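Local coordinates for ABC transporter, substrate binding protein (Mannopine) (Agrobacterium fabrum, PDB 5L9S) that probably binds the opine mannopine in the periplasm and delivers it to an ABC transporter for uptake into the bacterial cell, at residues W131-F145 / K177-R190. Sequence-based numbering, arbitrary orientation.
Sequences WDLAKFPGARSFPNF and KLDELRDSVQVWWR
L181 drives its CD2 methyl into one face of the W131 indole, 3.5 Å from the centroid of the six-membered ring and almost on its normal, while the chain of K177 lies over the opposite face. The indole is thus a flat wedge filling the slot between two side chains one helical turn apart; a lysine suits the outer wall, since its methylenes pack on the ring while its amine reaches past it to a weak salt bridge with E180. At the indole's edge NE1 donates to the backbone O of K177, 2.8 Å away and nearly straight at 162°, which fixes the rotation of the ring. In L181 a chi1 of -162° swings CG toward the W131 face, and the branch at CG then parts the methyls: CD2 serves W131 and also meets the edge of the F142 ring at CE2, 3.7 Å off, and CD1 rests on CG of R140. V185 CG2 fills in beside F142 CD2, closing a greasy layer between helix 171-181 and the sheet.

Beneath it, strands 140-143 and 185-189 run parallel. R140 N bonds to S184 O, and F142 N to V187 O; a beta bulge shifts the register between R140 and S141. At the far end N144 N holds W189 O at 2.7 Å. On the other face of the sheet, P143 sets CB over the six-membered ring of W189 in a CH-pi contact, its compact, rigid ring offering C-H groups to the indole, and F145 points an edge at the same ring, with planes at 87°. Q208 O takes W189 NE1, tying in strand 206-210. Helix 171-181 leading through a tight turn into a strand parallel to 140-143 completes a right-handed beta-alpha-beta crossover, a building unit of the alpha/beta lobes of periplasmic binding proteins.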
ATOM      1  N   TRP A 131     -11.639   8.658  18.191  1.00 57.01           N
ATOM      2  CA  TRP A 131     -11.288   9.127  19.531  1.00 59.88           C
ATOM      3  C   TRP A 131     -12.503   9.652  20.318  1.00 68.67           C
ATOM      4  O   TRP A 131     -12.361  10.017  21.484  1.00 71.95           O
ATOM      5  CB  TRP A 131     -10.221  10.216  19.439  1.00 57.91           C
ATOM      6  CG  TRP A 131      -8.832   9.711  19.672  1.00 58.35           C
ATOM      7  CD1 TRP A 131      -8.081   9.846  20.808  1.00 63.10           C
ATOM      8  CD2 TRP A 131      -8.019   8.984  18.735  1.00 55.76           C
ATOM      9  NE1 TRP A 131      -6.848   9.258  20.632  1.00 61.41           N
ATOM     10  CE2 TRP A 131      -6.781   8.725  19.368  1.00 60.10           C
ATOM     11  CE3 TRP A 131      -8.225   8.506  17.429  1.00 54.41           C
ATOM     12  CZ2 TRP A 131      -5.753   8.020  18.734  1.00 57.61           C
ATOM     13  CZ3 TRP A 131      -7.201   7.815  16.799  1.00 53.93           C
ATOM     14  CH2 TRP A 131      -5.989   7.566  17.455  1.00 55.30           C
ATOM     15  N   ASP A 132     -13.683   9.710  19.682  1.00 65.47           N
ATOM     16  CA  ASP A 132     -14.916  10.235  20.283  1.00 67.69           C
ATOM     17  C   ASP A 132     -15.784   9.088  20.826  1.00 73.42           C
ATOM     18  O   ASP A 132     -16.722   8.643  20.175  1.00 71.94           O
ATOM     19  CB  ASP A 132     -15.659  11.072  19.223  1.00 68.61           C
ATOM     20  CG  ASP A 132     -16.690  12.056  19.703  1.00 75.61           C
ATOM     21  OD1 ASP A 132     -17.236  11.849  20.797  1.00 76.74           O
ATOM     22  OD2 ASP A 132     -16.980  13.023  18.949  1.00 81.30           O
ATOM     23  N   LEU A 133     -15.451   8.615  22.035  1.00 74.24           N
ATOM     24  CA  LEU A 133     -16.137   7.514  22.736  1.00 76.68           C
ATOM     25  C   LEU A 133     -17.524   7.893  23.227  1.00 84.06           C
ATOM     26  O   LEU A 133     -18.375   7.007  23.414  1.00 86.54           O
ATOM     27  CB  LEU A 133     -15.290   7.003  23.903  1.00 78.53           C
ATOM     28  CG  LEU A 133     -13.933   6.454  23.516  1.00 81.23           C
ATOM     29  CD1 LEU A 133     -12.969   6.589  24.657  1.00 83.69           C
ATOM     30  CD2 LEU A 133     -14.036   5.033  22.989  1.00 81.63           C
ATOM     31  N   ALA A 134     -17.754   9.206  23.433  1.00 79.29           N
ATOM     32  CA  ALA A 134     -19.047   9.746  23.825  1.00 81.13           C
ATOM     33  C   ALA A 134     -20.109   9.436  22.736  1.00 81.92           C
ATOM     34  O   ALA A 134     -21.067   8.710  23.011  1.00 84.48           O
ATOM     35  CB  ALA A 134     -18.934  11.246  24.056  1.00 82.71           C
ATOM     36  N   LYS A 135     -19.892   9.929  21.503  1.00 71.81           N
ATOM     37  CA  LYS A 135     -20.790   9.771  20.359  1.00 68.95           C
ATOM     38  C   LYS A 135     -20.718   8.384  19.737  1.00 69.94           C
ATOM     39  O   LYS A 135     -21.699   7.885  19.179  1.00 67.31           O
ATOM     40  CB  LYS A 135     -20.445  10.830  19.302  1.00 68.13           C
ATOM     41  CG  LYS A 135     -21.502  10.997  18.230  1.00 57.53           C
ATOM     42  CD  LYS A 135     -21.191  12.130  17.277  1.00 52.87           C
ATOM     43  CE  LYS A 135     -22.410  12.417  16.429  1.00 51.13           C
ATOM     44  NZ  LYS A 135     -22.195  12.136  14.979  1.00 50.00           N
ATOM     45  N   PHE A 136     -19.525   7.789  19.766  1.00 67.62           N
ATOM     46  CA  PHE A 136     -19.315   6.471  19.175  1.00 66.55           C
ATOM     47  C   PHE A 136     -18.702   5.543  20.189  1.00 74.49           C
ATOM     48  O   PHE A 136     -17.475   5.500  20.286  1.00 73.26           O
ATOM     49  CB  PHE A 136     -18.473   6.543  17.892  1.00 64.26           C
ATOM     50  CG  PHE A 136     -18.970   7.586  16.928  1.00 64.27           C
ATOM     51  CD1 PHE A 136     -20.114   7.366  16.170  1.00 66.10           C
ATOM     52  CD2 PHE A 136     -18.326   8.813  16.816  1.00 65.09           C
ATOM     53  CE1 PHE A 136     -20.596   8.347  15.314  1.00 65.98           C
ATOM     54  CE2 PHE A 136     -18.811   9.793  15.953  1.00 66.59           C
ATOM     55  CZ  PHE A 136     -19.930   9.545  15.194  1.00 64.48           C
ATOM     56  N   PRO A 137     -19.536   4.847  21.008  1.00 74.77           N
ATOM     57  CA  PRO A 137     -18.965   3.933  22.007  1.00 75.89           C
ATOM     58  C   PRO A 137     -18.556   2.586  21.400  1.00 76.74           C
ATOM     59  O   PRO A 137     -18.841   2.292  20.224  1.00 75.07           O
ATOM     60  CB  PRO A 137     -20.071   3.808  23.060  1.00 81.58           C
ATOM     61  CG  PRO A 137     -21.298   4.457  22.461  1.00 86.28           C
ATOM     62  CD  PRO A 137     -21.014   4.822  21.043  1.00 77.97           C
ATOM     63  N   GLY A 138     -17.888   1.792  22.226  1.00 72.64           N
ATOM     64  CA  GLY A 138     -17.383   0.477  21.861  1.00 70.84           C
ATOM     65  C   GLY A 138     -15.876   0.335  21.970  1.00 70.35           C
ATOM     66  O   GLY A 138     -15.152   1.279  22.318  1.00 67.07           O
ATOM     67  N   ALA A 139     -15.401  -0.865  21.648  1.00 66.34           N
ATOM     68  CA  ALA A 139     -13.997  -1.210  21.694  1.00 64.40           C
ATOM     69  C   ALA A 139     -13.295  -0.788  20.390  1.00 63.83           C
ATOM     70  O   ALA A 139     -13.888  -0.925  19.307  1.00 61.23           O
ATOM     71  CB  ALA A 139     -13.879  -2.704  21.904  1.00 66.24           C
ATOM     72  N   ARG A 140     -12.061  -0.218  20.505  1.00 58.40           N
ATOM     73  CA  ARG A 140     -11.270   0.165  19.332  1.00 54.28           C
ATOM     74  C   ARG A 140     -10.269  -0.942  18.984  1.00 55.47           C
ATOM     75  O   ARG A 140      -9.989  -1.823  19.788  1.00 56.16           O
ATOM     76  CB  ARG A 140     -10.526   1.530  19.460  1.00 53.73           C
ATOM     77  CG  ARG A 140     -11.244   2.722  20.099  1.00 64.40           C
ATOM     78  CD  ARG A 140     -12.235   3.443  19.219  1.00 74.69           C
ATOM     79  NE  ARG A 140     -13.569   3.126  19.699  1.00 75.24           N
ATOM     80  CZ  ARG A 140     -14.632   3.917  19.686  1.00 76.90           C
ATOM     81  NH1 ARG A 140     -14.552   5.146  19.195  1.00 56.24           N
ATOM     82  NH2 ARG A 140     -15.775   3.494  20.185  1.00 64.58           N
ATOM     83  N   SER A 141      -9.729  -0.881  17.784  1.00 51.20           N
ATOM     84  CA  SER A 141      -8.725  -1.820  17.290  1.00 50.56           C
ATOM     85  C   SER A 141      -7.723  -1.100  16.413  1.00 53.62           C
ATOM     86  O   SER A 141      -8.107  -0.287  15.567  1.00 52.01           O
ATOM     87  CB  SER A 141      -9.379  -2.969  16.529  1.00 52.25           C
ATOM     88  OG  SER A 141      -8.401  -3.815  15.947  1.00 57.26           O
ATOM     89  N   PHE A 142      -6.432  -1.362  16.645  1.00 51.48           N
ATOM     90  CA  PHE A 142      -5.360  -0.784  15.836  1.00 49.94           C
ATOM     91  C   PHE A 142      -4.389  -1.880  15.528  1.00 54.14           C
ATOM     92  O   PHE A 142      -4.227  -2.752  16.378  1.00 54.59           O
ATOM     93  CB  PHE A 142      -4.591   0.302  16.608  1.00 52.68           C
ATOM     94  CG  PHE A 142      -5.164   1.690  16.603  1.00 53.58           C
ATOM     95  CD1 PHE A 142      -5.140   2.464  15.449  1.00 54.40           C
ATOM     96  CD2 PHE A 142      -5.679   2.249  17.766  1.00 57.70           C
ATOM     97  CE1 PHE A 142      -5.662   3.761  15.447  1.00 55.00           C
ATOM     98  CE2 PHE A 142      -6.202   3.545  17.764  1.00 60.37           C
ATOM     99  CZ  PHE A 142      -6.181   4.296  16.606  1.00 55.89           C
ATOM    100  N   PRO A 143      -3.651  -1.835  14.389  1.00 51.18           N
ATOM    101  CA  PRO A 143      -2.613  -2.857  14.173  1.00 51.31           C
ATOM    102  C   PRO A 143      -1.461  -2.701  15.155  1.00 59.98           C
ATOM    103  O   PRO A 143      -1.152  -1.607  15.636  1.00 60.75           O
ATOM    104  CB  PRO A 143      -2.131  -2.608  12.753  1.00 50.19           C
ATOM    105  CG  PRO A 143      -2.499  -1.218  12.442  1.00 53.43           C
ATOM    106  CD  PRO A 143      -3.700  -0.865  13.272  1.00 50.14           C
ATOM    107  N   ASN A 144      -0.870  -3.819  15.488  1.00 60.24           N
ATOM    108  CA  ASN A 144       0.296  -3.876  16.338  1.00 63.40           C
ATOM    109  C   ASN A 144       1.364  -4.695  15.640  1.00 71.13           C
ATOM    110  O   ASN A 144       1.648  -5.849  15.987  1.00 72.67           O
ATOM    111  CB  ASN A 144      -0.014  -4.354  17.762  1.00 65.85           C
ATOM    112  CG  ASN A 144       1.222  -4.599  18.602  1.00 80.00           C
ATOM    113  OD1 ASN A 144       2.163  -3.784  18.635  1.00 65.20           O
ATOM    114  ND2 ASN A 144       1.272  -5.766  19.225  1.00 73.80           N
ATOM    115  N   PHE A 145       1.872  -4.105  14.573  1.00 68.89           N
ATOM    116  CA  PHE A 145       3.011  -4.609  13.840  1.00 70.68           C
ATOM    117  C   PHE A 145       4.084  -3.547  14.064  1.00 79.43           C
ATOM    118  O   PHE A 145       3.756  -2.443  14.540  1.00 79.53           O
ATOM    119  CB  PHE A 145       2.724  -4.949  12.360  1.00 69.99           C
ATOM    120  CG  PHE A 145       1.705  -4.144  11.584  1.00 68.29           C
ATOM    121  CD1 PHE A 145       1.832  -2.760  11.464  1.00 69.34           C
ATOM    122  CD2 PHE A 145       0.697  -4.782  10.860  1.00 67.70           C
ATOM    123  CE1 PHE A 145       0.936  -2.032  10.682  1.00 68.09           C
ATOM    124  CE2 PHE A 145      -0.194  -4.052  10.079  1.00 67.78           C
ATOM    125  CZ  PHE A 145      -0.060  -2.684   9.986  1.00 65.29           C
ATOM    126  N   LYS A 177      -1.939  11.764  22.310  1.00 57.93           N
ATOM    127  CA  LYS A 177      -3.284  11.491  21.810  1.00 56.17           C
ATOM    128  C   LYS A 177      -3.656  10.011  21.984  1.00 60.70           C
ATOM    129  O   LYS A 177      -4.772   9.726  22.444  1.00 60.36           O
ATOM    130  CB  LYS A 177      -3.459  11.966  20.349  1.00 54.67           C
ATOM    131  CG  LYS A 177      -4.917  11.985  19.823  1.00 54.80           C
ATOM    132  CD  LYS A 177      -5.765  13.126  20.403  1.00 59.44           C
ATOM    133  CE  LYS A 177      -7.167  13.169  19.857  1.00 61.83           C
ATOM    134  NZ  LYS A 177      -8.040  14.063  20.663  1.00 67.70           N
ATOM    135  N   LEU A 178      -2.710   9.078  21.653  1.00 56.49           N
ATOM    136  CA  LEU A 178      -2.914   7.632  21.795  1.00 55.30           C
ATOM    137  C   LEU A 178      -3.234   7.204  23.199  1.00 63.86           C
ATOM    138  O   LEU A 178      -4.033   6.289  23.356  1.00 63.52           O
ATOM    139  CB  LEU A 178      -1.748   6.817  21.266  1.00 53.79           C
ATOM    140  CG  LEU A 178      -1.890   6.420  19.825  1.00 55.72           C
ATOM    141  CD1 LEU A 178      -0.566   6.017  19.243  1.00 54.92           C
ATOM    142  CD2 LEU A 178      -2.941   5.323  19.651  1.00 57.98           C
ATOM    143  N   ASP A 179      -2.624   7.865  24.222  1.00 64.81           N
ATOM    144  CA  ASP A 179      -2.838   7.590  25.651  1.00 68.23           C
ATOM    145  C   ASP A 179      -4.300   7.813  26.064  1.00 72.53           C
ATOM    146  O   ASP A 179      -4.820   7.044  26.874  1.00 74.45           O
ATOM    147  CB  ASP A 179      -1.856   8.398  26.542  1.00 73.57           C
ATOM    148  CG  ASP A 179      -0.400   7.913  26.586  1.00 94.85           C
ATOM    149  OD1 ASP A 179      -0.179   6.684  26.756  1.00 98.03           O
ATOM    150  OD2 ASP A 179       0.516   8.777  26.549  1.00102.50           O
ATOM    151  N   GLU A 180      -4.975   8.827  25.467  1.00 68.65           N
ATOM    152  CA  GLU A 180      -6.386   9.149  25.717  1.00 69.50           C
ATOM    153  C   GLU A 180      -7.300   7.996  25.299  1.00 74.76           C
ATOM    154  O   GLU A 180      -8.339   7.778  25.933  1.00 77.43           O
ATOM    155  CB  GLU A 180      -6.824  10.387  24.923  1.00 69.22           C
ATOM    156  CG  GLU A 180      -6.121  11.680  25.276  1.00 80.58           C
ATOM    157  CD  GLU A 180      -6.623  12.891  24.508  1.00100.90           C
ATOM    158  OE1 GLU A 180      -5.909  13.919  24.511  1.00 91.89           O
ATOM    159  OE2 GLU A 180      -7.720  12.814  23.900  1.00 91.23           O
ATOM    160  N   LEU A 181      -6.918   7.276  24.232  1.00 68.48           N
ATOM    161  CA  LEU A 181      -7.703   6.188  23.663  1.00 67.06           C
ATOM    162  C   LEU A 181      -7.324   4.779  24.130  1.00 74.20           C
ATOM    163  O   LEU A 181      -8.193   3.905  24.137  1.00 74.63           O
ATOM    164  CB  LEU A 181      -7.636   6.269  22.122  1.00 62.59           C
ATOM    165  CG  LEU A 181      -8.703   5.514  21.325  1.00 64.40           C
ATOM    166  CD1 LEU A 181     -10.118   6.043  21.625  1.00 65.10           C
ATOM    167  CD2 LEU A 181      -8.406   5.587  19.840  1.00 62.74           C
ATOM    168  N   ARG A 182      -6.042   4.569  24.499  1.00 72.88           N
ATOM    169  CA  ARG A 182      -5.373   3.297  24.829  1.00 74.01           C
ATOM    170  C   ARG A 182      -6.216   2.306  25.710  1.00 80.87           C
ATOM    171  O   ARG A 182      -6.123   1.097  25.455  1.00 80.68           O
ATOM    172  CB  ARG A 182      -3.954   3.561  25.407  1.00 75.81           C
ATOM    173  CG  ARG A 182      -3.656   3.154  26.857  1.00 89.46           C
ATOM    174  CD  ARG A 182      -2.184   2.808  27.048  1.00 96.23           C
ATOM    175  NE  ARG A 182      -1.839   1.521  26.431  1.00 99.87           N
ATOM    176  CZ  ARG A 182      -0.602   1.066  26.259  1.00111.17           C
ATOM    177  NH1 ARG A 182       0.441   1.789  26.655  1.00 92.41           N
ATOM    178  NH2 ARG A 182      -0.395  -0.111  25.683  1.00 98.53           N
ATOM    179  N   ASP A 183      -7.051   2.798  26.676  1.00 79.11           N
ATOM    180  CA  ASP A 183      -7.908   1.954  27.530  1.00 81.76           C
ATOM    181  C   ASP A 183      -9.079   1.296  26.774  1.00 81.89           C
ATOM    182  O   ASP A 183      -9.549   0.223  27.159  1.00 82.15           O
ATOM    183  CB  ASP A 183      -8.425   2.750  28.736  1.00 87.64           C
ATOM    184  CG  ASP A 183      -8.269   2.053  30.077  1.00108.61           C
ATOM    185  OD1 ASP A 183      -7.692   0.938  30.109  1.00110.90           O
ATOM    186  OD2 ASP A 183      -8.712   2.626  31.099  1.00119.98           O
ATOM    187  N   SER A 184      -9.531   1.943  25.695  1.00 75.71           N
ATOM    188  CA  SER A 184     -10.614   1.487  24.812  1.00 73.86           C
ATOM    189  C   SER A 184     -10.149   0.475  23.746  1.00 72.44           C
ATOM    190  O   SER A 184     -10.984  -0.241  23.183  1.00 71.47           O
ATOM    191  CB  SER A 184     -11.278   2.684  24.145  1.00 75.86           C
ATOM    192  OG  SER A 184     -11.706   3.597  25.145  1.00 87.67           O
ATOM    193  N   VAL A 185      -8.826   0.414  23.476  1.00 66.03           N
ATOM    194  CA  VAL A 185      -8.244  -0.494  22.480  1.00 63.15           C
ATOM    195  C   VAL A 185      -8.166  -1.905  23.039  1.00 70.25           C
ATOM    196  O   VAL A 185      -7.270  -2.211  23.819  1.00 72.22           O
ATOM    197  CB  VAL A 185      -6.903  -0.001  21.881  1.00 63.46           C
ATOM    198  CG1 VAL A 185      -6.509  -0.844  20.678  1.00 60.80           C
ATOM    199  CG2 VAL A 185      -6.985   1.462  21.483  1.00 61.17           C
ATOM    200  N   GLN A 186      -9.152  -2.745  22.682  1.00 68.02           N
ATOM    201  CA  GLN A 186      -9.246  -4.135  23.156  1.00 70.09           C
ATOM    202  C   GLN A 186      -8.526  -5.100  22.208  1.00 71.55           C
ATOM    203  O   GLN A 186      -8.160  -6.203  22.622  1.00 74.15           O
ATOM    204  CB  GLN A 186     -10.713  -4.582  23.340  1.00 73.02           C
ATOM    205  CG  GLN A 186     -11.613  -3.641  24.156  1.00 80.43           C
ATOM    206  CD  GLN A 186     -11.401  -3.607  25.642  1.00 85.82           C
ATOM    207  OE1 GLN A 186     -11.251  -2.530  26.230  1.00 74.45           O
ATOM    208  NE2 GLN A 186     -11.472  -4.760  26.288  1.00 85.30           N
ATOM    209  N   VAL A 187      -8.323  -4.680  20.938  1.00 61.80           N
ATOM    210  CA  VAL A 187      -7.686  -5.493  19.909  1.00 58.86           C
ATOM    211  C   VAL A 187      -6.450  -4.786  19.326  1.00 61.35           C
ATOM    212  O   VAL A 187      -6.551  -3.686  18.783  1.00 59.65           O
ATOM    213  CB  VAL A 187      -8.717  -5.936  18.798  1.00 59.72           C
ATOM    214  CG1 VAL A 187      -8.034  -6.681  17.648  1.00 56.79           C
ATOM    215  CG2 VAL A 187      -9.860  -6.774  19.377  1.00 61.52           C
ATOM    216  N   TRP A 188      -5.297  -5.439  19.423  1.00 58.22           N
ATOM    217  CA  TRP A 188      -4.045  -4.987  18.832  1.00 56.53           C
ATOM    218  C   TRP A 188      -3.671  -6.079  17.851  1.00 59.19           C
ATOM    219  O   TRP A 188      -2.929  -7.005  18.195  1.00 61.53           O
ATOM    220  CB  TRP A 188      -2.970  -4.815  19.901  1.00 58.09           C
ATOM    221  CG  TRP A 188      -3.164  -3.635  20.797  1.00 60.07           C
ATOM    222  CD1 TRP A 188      -3.504  -3.662  22.115  1.00 65.73           C
ATOM    223  CD2 TRP A 188      -2.954  -2.248  20.460  1.00 58.13           C
ATOM    224  NE1 TRP A 188      -3.539  -2.381  22.619  1.00 65.52           N
ATOM    225  CE2 TRP A 188      -3.180  -1.497  21.632  1.00 64.05           C
ATOM    226  CE3 TRP A 188      -2.558  -1.576  19.292  1.00 56.11           C
ATOM    227  CZ2 TRP A 188      -3.076  -0.101  21.659  1.00 62.39           C
ATOM    228  CZ3 TRP A 188      -2.425  -0.195  19.330  1.00 56.87           C
ATOM    229  CH2 TRP A 188      -2.697   0.528  20.499  1.00 59.45           C
ATOM    230  N   TRP A 189      -4.270  -6.033  16.661  1.00 53.49           N
ATOM    231  CA  TRP A 189      -4.080  -7.066  15.636  1.00 52.61           C
ATOM    232  C   TRP A 189      -2.688  -7.049  14.969  1.00 54.42           C
ATOM    233  O   TRP A 189      -2.201  -6.017  14.512  1.00 49.15           O
ATOM    234  CB  TRP A 189      -5.204  -7.042  14.579  1.00 50.10           C
ATOM    235  CG  TRP A 189      -5.303  -5.801  13.724  1.00 48.84           C
ATOM    236  CD1 TRP A 189      -6.111  -4.726  13.947  1.00 51.43           C
ATOM    237  CD2 TRP A 189      -4.713  -5.596  12.430  1.00 46.65           C
ATOM    238  NE1 TRP A 189      -6.046  -3.855  12.890  1.00 48.87           N
ATOM    239  CE2 TRP A 189      -5.181  -4.355  11.951  1.00 49.41           C
ATOM    240  CE3 TRP A 189      -3.788  -6.317  11.646  1.00 47.34           C
ATOM    241  CZ2 TRP A 189      -4.760  -3.815  10.725  1.00 47.01           C
ATOM    242  CZ3 TRP A 189      -3.388  -5.790  10.427  1.00 46.82           C
ATOM    243  CH2 TRP A 189      -3.867  -4.550   9.981  1.00 46.12           C
ATOM    244  N   ARG A 190      -2.066  -8.223  14.885  1.00 55.84           N
ATOM    245  CA  ARG A 190      -0.757  -8.345  14.251  1.00 56.04           C
ATOM    246  C   ARG A 190      -0.913  -8.831  12.803  1.00 60.04           C
ATOM    247  O   ARG A 190      -0.125  -8.450  11.928  1.00 58.55           O
ATOM    248  CB  ARG A 190       0.179  -9.229  15.090  1.00 59.85           C
ATOM    249  CG  ARG A 190       1.642  -9.056  14.716  1.00 73.64           C
ATOM    250  CD  ARG A 190       2.605  -9.210  15.878  1.00 80.58           C
ATOM    251  NE  ARG A 190       3.632  -8.166  15.850  1.00 89.41           N
ATOM    252  CZ  ARG A 190       4.640  -8.105  14.980  1.00107.90           C
ATOM    253  NH1 ARG A 190       4.779  -9.038  14.043  1.00 94.03           N
ATOM    254  NH2 ARG A 190       5.512  -7.110  15.038  1.00100.72           N
TER